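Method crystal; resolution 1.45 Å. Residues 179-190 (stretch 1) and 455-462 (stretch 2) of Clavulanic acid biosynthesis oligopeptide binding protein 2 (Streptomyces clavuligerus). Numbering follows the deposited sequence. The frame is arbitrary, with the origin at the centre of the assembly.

Stretch 1 179-190: PFSDFDHLMAQP
Stretch 2 (455-462) ADFPTEYG

Two stretches far apart in one chain meet here, burying 410 Å² between them. In stretch 1 a type I turn, Phe-180 to Phe-183, leads into a short helix beginning at Phe-183, and a second type I turn runs from Leu-186 to Gln-189. Stretch 2 is extended at Phe-457 (phi/psi -153/145) and enters a helix at Glu-460. The register sets Asp-182 CA 7.5 Å from Thr-459 CA and His-185 CA 6.4 Å from Phe-457 CA.

The polar centre joins two N-cap residues. Asp-182 (chi1 m, chi2 -11°) points toward stretch 2 and makes no capping bond; instead its OD2 accepts from Thr-459 OG1 at 2.7 Å, while its OD1 accepts from Ser-181 OG (chi1 p) at 3.0 Å. Thr-459, chi1 p, does cap its helix: its OG1 accepts from Gly-462 N at 3.1 Å. A hydroxyl suits this place because it can donate and accept at once. Water 1 adds a bridge, donating to Asp-182 OD2 (2.7 Å) and accepting from Tyr-461 N (3.0 Å).

The same threonine rotamer leaves the methyl over one face of the His-185 ring, CG2 lying 3.5 Å from the ring centroid. His-185 (chi1 m, chi2 -90°) also brings its CB within 3.9 Å of Phe-457 CB.

Phe-457, chi1 p and chi2 99°, projects toward stretch 1. Leu-186 (m, t) starts sideways, yet its end approaches: CD2 lies over one face of the Phe-457 ring, 3.7 Å from CE2 of Phe-457. Phe-180 (t, chi2 78°) likewise reaches inward from a sideways start. Its edge meets the face of Tyr-461 (t, chi2 88°), with centroids 5.3 Å apart and planes at 83°, and its CZ lies 4.1 Å from Phe-457 CZ. Flat aromatic rings suit this buried apolar cluster, offering both edges and faces for packing.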

ATOM      1  N   PRO A 179      -0.140 -18.720  13.899  1.00 13.78           N
ATOM      2  CA  PRO A 179      -1.356 -18.517  13.112  1.00 13.30           C
ATOM      3  C   PRO A 179      -1.306 -17.194  12.346  1.00 12.89           C
ATOM      4  O   PRO A 179      -0.825 -16.190  12.873  1.00 12.92           O
ATOM      5  CB  PRO A 179      -2.461 -18.478  14.173  1.00 13.47           C
ATOM      6  CG  PRO A 179      -1.892 -19.203  15.340  1.00 13.71           C
ATOM      7  CD  PRO A 179      -0.439 -18.845  15.337  1.00 13.76           C
ATOM      8  N   PHE A 180      -1.784 -17.209  11.106  1.00 12.27           N
ATOM      9  CA  PHE A 180      -1.831 -15.996  10.299  1.00 11.99           C
ATOM     10  C   PHE A 180      -3.072 -15.978   9.413  1.00 11.82           C
ATOM     11  O   PHE A 180      -3.094 -16.577   8.337  1.00 12.25           O
ATOM     12  CB  PHE A 180      -0.551 -15.820   9.469  1.00 11.87           C
ATOM     13  CG  PHE A 180      -0.392 -14.436   8.910  1.00 10.94           C
ATOM     14  CD1 PHE A 180       0.049 -13.398   9.724  1.00 11.23           C
ATOM     15  CD2 PHE A 180      -0.703 -14.161   7.583  1.00 10.90           C
ATOM     16  CE1 PHE A 180       0.180 -12.111   9.231  1.00 11.13           C
ATOM     17  CE2 PHE A 180      -0.570 -12.875   7.079  1.00 10.65           C
ATOM     18  CZ  PHE A 180      -0.130 -11.848   7.906  1.00 11.20           C
ATOM     19  N   SER A 181      -4.094 -15.260   9.879  1.00 11.71           N
ATOM     20  CA  SER A 181      -5.403 -15.214   9.227  1.00 11.61           C
ATOM     21  C   SER A 181      -5.349 -14.725   7.775  1.00 11.31           C
ATOM     22  O   SER A 181      -6.180 -15.110   6.955  1.00 11.62           O
ATOM     23  CB  SER A 181      -6.369 -14.330  10.032  1.00 11.82           C
ATOM     24  OG  SER A 181      -5.862 -13.011  10.179  1.00 12.29           O
ATOM     25  N   ASP A 182      -4.359 -13.889   7.467  1.00 10.91           N
ATOM     26  CA  ASP A 182      -4.324 -13.164   6.194  1.00 10.64           C
ATOM     27  C   ASP A 182      -3.405 -13.771   5.128  1.00 10.25           C
ATOM     28  O   ASP A 182      -2.964 -13.069   4.213  1.00 10.04           O
ATOM     29  CB  ASP A 182      -3.959 -11.691   6.443  1.00 10.33           C
ATOM     30  CG  ASP A 182      -4.970 -10.971   7.329  1.00 11.25           C
ATOM     31  OD1 ASP A 182      -6.065 -11.524   7.592  1.00 10.93           O
ATOM     32  OD2 ASP A 182      -4.664  -9.842   7.759  1.00 11.04           O
ATOM     33  N   PHE A 183      -3.136 -15.072   5.217  1.00  9.80           N
ATOM     34  CA  PHE A 183      -2.134 -15.672   4.330  1.00  9.45           C
ATOM     35  C   PHE A 183      -2.467 -15.612   2.829  1.00  9.19           C
ATOM     36  O   PHE A 183      -1.563 -15.457   2.000  1.00  9.23           O
ATOM     37  CB  PHE A 183      -1.781 -17.097   4.765  1.00  9.45           C
ATOM     38  CG  PHE A 183      -0.453 -17.575   4.245  1.00  9.16           C
ATOM     39  CD1 PHE A 183       0.738 -17.109   4.805  1.00  9.49           C
ATOM     40  CD2 PHE A 183      -0.389 -18.483   3.194  1.00  9.37           C
ATOM     41  CE1 PHE A 183       1.965 -17.534   4.327  1.00  9.72           C
ATOM     42  CE2 PHE A 183       0.840 -18.927   2.715  1.00  9.96           C
ATOM     43  CZ  PHE A 183       2.015 -18.452   3.281  1.00  9.66           C
ATOM     44  N   ASP A 184      -3.749 -15.719   2.471  1.00  8.96           N
ATOM     45  CA  ASP A 184      -4.147 -15.592   1.062  1.00  8.76           C
ATOM     46  C   ASP A 184      -3.671 -14.256   0.468  1.00  8.58           C
ATOM     47  O   ASP A 184      -3.371 -14.163  -0.724  1.00  9.20           O
ATOM     48  CB  ASP A 184      -5.670 -15.686   0.897  1.00  8.75           C
ATOM     49  CG  ASP A 184      -6.182 -17.121   0.754  1.00 10.05           C
ATOM     50  OD1 ASP A 184      -5.384 -18.070   0.551  1.00 11.10           O
ATOM     51  OD2 ASP A 184      -7.418 -17.288   0.824  1.00 10.55           O
ATOM     52  N   HIS A 185      -3.627 -13.223   1.307  1.00  8.76           N
ATOM     53  CA  HIS A 185      -3.152 -11.904   0.885  1.00  8.79           C
ATOM     54  C   HIS A 185      -1.676 -11.930   0.533  1.00  8.80           C
ATOM     55  O   HIS A 185      -1.260 -11.339  -0.465  1.00  9.15           O
ATOM     56  CB  HIS A 185      -3.414 -10.856   1.962  1.00  8.62           C
ATOM     57  CG  HIS A 185      -4.860 -10.520   2.126  1.00  8.46           C
ATOM     58  ND1 HIS A 185      -5.475  -9.515   1.412  1.00  8.06           N
ATOM     59  CD2 HIS A 185      -5.818 -11.068   2.911  1.00  8.49           C
ATOM     60  CE1 HIS A 185      -6.748  -9.450   1.757  1.00  9.53           C
ATOM     61  NE2 HIS A 185      -6.982 -10.380   2.666  1.00  8.91           N
ATOM     62  N   LEU A 186      -0.889 -12.630   1.347  1.00  9.34           N
ATOM     63  CA  LEU A 186       0.536 -12.775   1.073  1.00  9.46           C
ATOM     64  C   LEU A 186       0.771 -13.549  -0.217  1.00  9.76           C
ATOM     65  O   LEU A 186       1.714 -13.264  -0.952  1.00 10.14           O
ATOM     66  CB  LEU A 186       1.261 -13.432   2.249  1.00  9.50           C
ATOM     67  CG  LEU A 186       1.155 -12.745   3.618  1.00  9.63           C
ATOM     68  CD1 LEU A 186       2.099 -13.415   4.603  1.00 10.00           C
ATOM     69  CD2 LEU A 186       1.422 -11.231   3.563  1.00  9.45           C
ATOM     70  N   MET A 187      -0.114 -14.503  -0.502  1.00  9.89           N
ATOM     71  CA  MET A 187      -0.008 -15.301  -1.718  1.00 10.27           C
ATOM     72  C   MET A 187      -0.493 -14.555  -2.958  1.00 10.58           C
ATOM     73  O   MET A 187      -0.384 -15.070  -4.069  1.00 11.05           O
ATOM     74  CB  MET A 187      -0.746 -16.632  -1.554  1.00 10.01           C
ATOM     75  CG  MET A 187      -0.097 -17.588  -0.555  1.00 10.64           C
ATOM     76  SD  MET A 187       1.616 -18.013  -0.951  1.00 11.62           S
ATOM     77  CE  MET A 187       2.559 -16.851   0.031  1.00 10.58           C
ATOM     78  N   ALA A 188      -1.025 -13.348  -2.756  1.00 10.49           N
ATOM     79  CA  ALA A 188      -1.499 -12.498  -3.847  1.00 10.58           C
ATOM     80  C   ALA A 188      -0.470 -11.437  -4.238  1.00 10.72           C
ATOM     81  O   ALA A 188      -0.699 -10.653  -5.163  1.00 11.28           O
ATOM     82  CB  ALA A 188      -2.831 -11.839  -3.467  1.00 10.64           C
ATOM     83  N   GLN A 189       0.663 -11.429  -3.540  1.00 10.37           N
ATOM     84  CA  GLN A 189       1.710 -10.436  -3.768  1.00  9.80           C
ATOM     85  C   GLN A 189       2.736 -10.941  -4.786  1.00  9.69           C
ATOM     86  O   GLN A 189       3.007 -12.138  -4.835  1.00  9.80           O
ATOM     87  CB  GLN A 189       2.377 -10.051  -2.439  1.00  9.84           C
ATOM     88  CG  GLN A 189       1.382  -9.651  -1.321  1.00  9.82           C
ATOM     89  CD  GLN A 189       0.354  -8.601  -1.750  1.00 11.85           C
ATOM     90  OE1 GLN A 189      -0.834  -8.683  -1.398  1.00 13.16           O
ATOM     91  NE2 GLN A 189       0.807  -7.611  -2.506  1.00 11.30           N
ATOM     92  N   PRO A 190       3.287 -10.038  -5.624  1.00  9.42           N
ATOM     93  CA  PRO A 190       4.228 -10.477  -6.671  1.00  9.20           C
ATOM     94  C   PRO A 190       5.490 -11.201  -6.183  1.00  8.82           C
ATOM     95  O   PRO A 190       6.091 -11.956  -6.951  1.00  8.80           O
ATOM     96  CB  PRO A 190       4.576  -9.180  -7.418  1.00  9.33           C
ATOM     97  CG  PRO A 190       4.140  -8.068  -6.522  1.00  9.64           C
ATOM     98  CD  PRO A 190       3.013  -8.591  -5.693  1.00  9.32           C
ATOM     99  N   ALA A 455      -1.411   0.396   3.752  1.00  9.06           N
ATOM    100  CA  ALA A 455      -1.172  -1.020   4.016  1.00  9.30           C
ATOM    101  C   ALA A 455      -0.613  -1.731   2.789  1.00  9.37           C
ATOM    102  O   ALA A 455      -0.935  -1.375   1.657  1.00  9.27           O
ATOM    103  CB  ALA A 455      -2.452  -1.683   4.457  1.00  9.40           C
ATOM    104  N   ASP A 456       0.218  -2.743   3.025  1.00  9.42           N
ATOM    105  CA  ASP A 456       0.750  -3.572   1.942  1.00  9.88           C
ATOM    106  C   ASP A 456      -0.246  -4.636   1.481  1.00  9.97           C
ATOM    107  O   ASP A 456      -0.058  -5.268   0.440  1.00 10.47           O
ATOM    108  CB  ASP A 456       2.075  -4.207   2.358  1.00  9.98           C
ATOM    109  CG  ASP A 456       3.183  -3.182   2.528  1.00  9.99           C
ATOM    110  OD1 ASP A 456       3.108  -2.104   1.899  1.00 10.95           O
ATOM    111  OD2 ASP A 456       4.139  -3.452   3.285  1.00 10.92           O
ATOM    112  N   PHE A 457      -1.295  -4.835   2.275  1.00  9.71           N
ATOM    113  CA  PHE A 457      -2.454  -5.659   1.906  1.00  9.49           C
ATOM    114  C   PHE A 457      -3.689  -5.167   2.675  1.00  9.70           C
ATOM    115  O   PHE A 457      -3.559  -4.703   3.811  1.00  9.60           O
ATOM    116  CB  PHE A 457      -2.191  -7.176   2.075  1.00  9.20           C
ATOM    117  CG  PHE A 457      -1.524  -7.556   3.374  1.00  8.73           C
ATOM    118  CD1 PHE A 457      -2.281  -8.036   4.442  1.00  9.72           C
ATOM    119  CD2 PHE A 457      -0.137  -7.477   3.512  1.00  8.93           C
ATOM    120  CE1 PHE A 457      -1.670  -8.404   5.641  1.00  9.84           C
ATOM    121  CE2 PHE A 457       0.482  -7.836   4.705  1.00  9.38           C
ATOM    122  CZ  PHE A 457      -0.284  -8.302   5.773  1.00  9.86           C
ATOM    123  N   PRO A 458      -4.879  -5.216   2.041  1.00  9.79           N
ATOM    124  CA  PRO A 458      -6.059  -4.538   2.594  1.00 10.03           C
ATOM    125  C   PRO A 458      -6.770  -5.271   3.736  1.00 10.02           C
ATOM    126  O   PRO A 458      -7.932  -5.669   3.600  1.00 10.63           O
ATOM    127  CB  PRO A 458      -6.976  -4.394   1.375  1.00 10.31           C
ATOM    128  CG  PRO A 458      -6.639  -5.570   0.528  1.00 10.04           C
ATOM    129  CD  PRO A 458      -5.176  -5.853   0.743  1.00  9.98           C
ATOM    130  N   THR A 459      -6.063  -5.430   4.852  1.00 10.14           N
ATOM    131  CA  THR A 459      -6.642  -6.004   6.061  1.00  9.80           C
ATOM    132  C   THR A 459      -6.236  -5.159   7.254  1.00  9.55           C
ATOM    133  O   THR A 459      -5.320  -4.330   7.165  1.00  9.49           O
ATOM    134  CB  THR A 459      -6.156  -7.451   6.332  1.00  9.83           C
ATOM    135  OG1 THR A 459      -4.748  -7.442   6.594  1.00 10.15           O
ATOM    136  CG2 THR A 459      -6.461  -8.375   5.157  1.00 10.64           C
ATOM    137  N   GLU A 460      -6.909  -5.386   8.379  1.00  9.49           N
ATOM    138  CA  GLU A 460      -6.576  -4.695   9.619  1.00  9.41           C
ATOM    139  C   GLU A 460      -5.141  -4.975  10.068  1.00  9.41           C
ATOM    140  O   GLU A 460      -4.447  -4.064  10.530  1.00  9.31           O
ATOM    141  CB  GLU A 460      -7.564  -5.053  10.729  1.00  9.86           C
ATOM    142  CG  GLU A 460      -8.950  -4.453  10.556  1.00 10.47           C
ATOM    143  CD  GLU A 460      -9.882  -5.317   9.723  1.00 11.43           C
ATOM    144  OE1 GLU A 460      -9.400  -6.204   8.989  1.00 12.56           O
ATOM    145  OE2 GLU A 460     -11.107  -5.106   9.804  1.00 13.28           O
ATOM    146  N   TYR A 461      -4.691  -6.224   9.918  1.00  9.31           N
ATOM    147  CA  TYR A 461      -3.306  -6.546  10.241  1.00  8.91           C
ATOM    148  C   TYR A 461      -2.346  -5.763   9.353  1.00  8.70           C
ATOM    149  O   TYR A 461      -1.429  -5.112   9.849  1.00  8.82           O
ATOM    150  CB  TYR A 461      -2.998  -8.047  10.137  1.00  9.04           C
ATOM    151  CG  TYR A 461      -1.578  -8.328  10.572  1.00  8.96           C
ATOM    152  CD1 TYR A 461      -1.282  -8.577  11.910  1.00  9.08           C
ATOM    153  CD2 TYR A 461      -0.521  -8.286   9.657  1.00  9.25           C
ATOM    154  CE1 TYR A 461       0.027  -8.800  12.330  1.00  9.61           C
ATOM    155  CE2 TYR A 461       0.789  -8.508  10.064  1.00  9.88           C
ATOM    156  CZ  TYR A 461       1.055  -8.764  11.401  1.00  9.94           C
ATOM    157  OH  TYR A 461       2.352  -8.978  11.802  1.00 11.20           O
ATOM    158  N   GLY A 462      -2.563  -5.836   8.041  1.00  8.77           N
ATOM    159  CA  GLY A 462      -1.724  -5.123   7.087  1.00  8.81           C
ATOM    160  C   GLY A 462      -1.672  -3.633   7.370  1.00  8.34           C
ATOM    161  O   GLY A 462      -0.617  -3.010   7.264  1.00  8.66           O
TER
HETATM  162  O   HOH W   1      -6.242  -8.735   9.621  1.00 11.73           O